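Local coordinates for SeviL (Septifer virgatus, PDB 6LF2), which binds the asialo-GM1 saccharide as an R-type lectin of the beta-trefoil fold, with a possible role in apoptosis, at residues F95-N100 with S123-L128. Numbering follows the deposited sequence.
Sequences FYRLLN and SEKWIL
Arg97 sets CG anti to its carbonyl carbon (chi1 -72°), and the chain extended from CG carries NE to Glu124, which, extended beyond its own CG, crosses it obliquely. The resulting salt bridge is single-pronged: Arg97 NE, 3.0 Å from Glu124 OE1, reaches the anti lone pair, and the carboxylate stands 88° from the guanidinium plane. The Thr121 backbone bonds to both partners, N to Glu124 OE1 and O to Arg97 NH2. Lys125 lies alongside Arg97, and its ammonium is balanced by Glu122, Glu91 and Asp92.

Along the backbone, segments 96-100 and 126-128 share a single antiparallel bridge, Tyr96 N to Trp126 O and Trp126 N to Tyr96 O, both 2.8 Å. Their axes are 93° apart, consistent with pairing that stops at one bridge; a water joins Leu98 N to Glu124 O instead. Leu98 CD1 rests over one indole face, 4.0 Å from Trp126 CD1, while Trp126 NE1 donates to Leu107 O. Phe95 CE2 packs 3.6 Å from Ile127 CB, both residues touching Tyr13 of the second subunit. In this beta-trefoil, the bridge atoms, Leu98 N, Glu124 O and Trp126 NE1 are thus satisfied within a largely buried crossing, where separate acidic partners probably temper the repulsion between Arg97 and Lys125.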
# COMPACT_ATOMS: atom_id res chain seq x y z
N PHE B 95 -8.83 6.76 1.39
CA PHE B 95 -9.49 5.50 1.08
C PHE B 95 -10.74 5.72 0.23
O PHE B 95 -11.37 6.78 0.28
CB PHE B 95 -9.85 4.75 2.36
CG PHE B 95 -8.65 4.19 3.08
CD1 PHE B 95 -7.93 4.98 3.95
CD2 PHE B 95 -8.22 2.89 2.84
CE1 PHE B 95 -6.81 4.48 4.59
CE2 PHE B 95 -7.10 2.39 3.49
CZ PHE B 95 -6.40 3.19 4.36
N TYR B 96 -11.06 4.70 -0.56
CA TYR B 96 -12.21 4.72 -1.45
C TYR B 96 -12.98 3.42 -1.33
O TYR B 96 -12.40 2.35 -1.12
CB TYR B 96 -11.80 4.88 -2.92
CG TYR B 96 -11.16 6.19 -3.28
CD1 TYR B 96 -11.93 7.29 -3.63
CD2 TYR B 96 -9.78 6.32 -3.31
CE1 TYR B 96 -11.36 8.49 -3.98
CE2 TYR B 96 -9.19 7.52 -3.66
CZ TYR B 96 -9.98 8.60 -3.99
OH TYR B 96 -9.39 9.80 -4.34
N ARG B 97 -14.29 3.50 -1.50
CA ARG B 97 -15.05 2.33 -1.89
C ARG B 97 -15.07 2.25 -3.41
O ARG B 97 -14.97 3.27 -4.10
CB ARG B 97 -16.48 2.38 -1.33
CG ARG B 97 -16.55 2.14 0.16
CD ARG B 97 -17.99 1.99 0.65
NE ARG B 97 -18.05 1.56 2.04
CZ ARG B 97 -17.94 2.39 3.08
NH1 ARG B 97 -17.75 3.68 2.88
NH2 ARG B 97 -18.01 1.91 4.32
N LEU B 98 -15.12 1.04 -3.92
CA LEU B 98 -15.15 0.79 -5.36
C LEU B 98 -16.54 0.25 -5.69
O LEU B 98 -16.87 -0.87 -5.31
CB LEU B 98 -14.06 -0.20 -5.77
CG LEU B 98 -12.64 0.33 -5.54
CD1 LEU B 98 -11.60 -0.77 -5.71
CD2 LEU B 98 -12.39 1.42 -6.52
N LEU B 99 -17.33 1.06 -6.39
CA LEU B 99 -18.75 0.81 -6.59
C LEU B 99 -18.99 0.35 -8.03
O LEU B 99 -18.73 1.10 -8.98
CB LEU B 99 -19.56 2.06 -6.27
CG LEU B 99 -21.07 2.00 -6.51
CD1 LEU B 99 -21.69 0.94 -5.59
CD2 LEU B 99 -21.69 3.37 -6.25
N ASN B 100 -19.49 -0.87 -8.18
CA ASN B 100 -19.80 -1.39 -9.51
C ASN B 100 -20.97 -0.63 -10.13
O ASN B 100 -22.03 -0.50 -9.52
CB ASN B 100 -20.11 -2.88 -9.40
CG ASN B 100 -20.29 -3.53 -10.76
OD1 ASN B 100 -21.42 -3.82 -11.16
ND2 ASN B 100 -19.19 -3.75 -11.47
N SER B 123 -15.10 -3.45 5.54
CA SER B 123 -14.12 -4.14 4.70
C SER B 123 -14.23 -3.76 3.21
O SER B 123 -13.62 -4.42 2.37
CB SER B 123 -14.28 -5.64 4.86
OG SER B 123 -15.65 -5.97 4.83
N GLU B 124 -14.96 -2.70 2.88
CA GLU B 124 -15.05 -2.18 1.52
C GLU B 124 -14.12 -1.01 1.27
O GLU B 124 -14.22 -0.37 0.21
CB GLU B 124 -16.49 -1.75 1.22
CG GLU B 124 -17.47 -2.90 1.25
CD GLU B 124 -18.90 -2.44 1.36
OE1 GLU B 124 -19.13 -1.24 1.64
OE2 GLU B 124 -19.80 -3.29 1.15
N LYS B 125 -13.26 -0.66 2.24
CA LYS B 125 -12.42 0.53 2.13
C LYS B 125 -11.05 0.14 1.58
O LYS B 125 -10.37 -0.71 2.17
CB LYS B 125 -12.29 1.22 3.48
CG LYS B 125 -13.62 1.68 4.06
CD LYS B 125 -13.46 2.24 5.46
CE LYS B 125 -14.80 2.72 5.99
NZ LYS B 125 -14.67 3.37 7.34
N TRP B 126 -10.68 0.72 0.44
CA TRP B 126 -9.44 0.39 -0.25
C TRP B 126 -8.58 1.63 -0.44
O TRP B 126 -9.08 2.74 -0.65
CB TRP B 126 -9.70 -0.21 -1.64
CG TRP B 126 -10.61 -1.40 -1.64
CD1 TRP B 126 -11.98 -1.37 -1.74
CD2 TRP B 126 -10.24 -2.78 -1.56
NE1 TRP B 126 -12.48 -2.65 -1.71
CE2 TRP B 126 -11.44 -3.53 -1.60
CE3 TRP B 126 -9.02 -3.46 -1.46
CZ2 TRP B 126 -11.44 -4.93 -1.54
CZ3 TRP B 126 -9.02 -4.84 -1.40
CH2 TRP B 126 -10.23 -5.56 -1.45
N ILE B 127 -7.27 1.41 -0.42
CA ILE B 127 -6.31 2.42 -0.82
C ILE B 127 -5.58 1.88 -2.05
O ILE B 127 -5.10 0.74 -2.05
CB ILE B 127 -5.35 2.77 0.34
CG1 ILE B 127 -4.37 3.87 -0.08
CG2 ILE B 127 -4.65 1.52 0.87
CD1 ILE B 127 -3.73 4.59 1.11
N LEU B 128 -5.59 2.66 -3.12
CA LEU B 128 -5.01 2.28 -4.40
C LEU B 128 -3.75 3.13 -4.55
O LEU B 128 -3.84 4.33 -4.82
CB LEU B 128 -5.98 2.53 -5.55
CG LEU B 128 -7.30 1.75 -5.53
CD1 LEU B 128 -8.35 2.49 -4.72
CD2 LEU B 128 -7.77 1.56 -6.97
O HOH W 1 -17.94 2.50 7.54
O HOH W 2 -15.61 -1.00 -2.01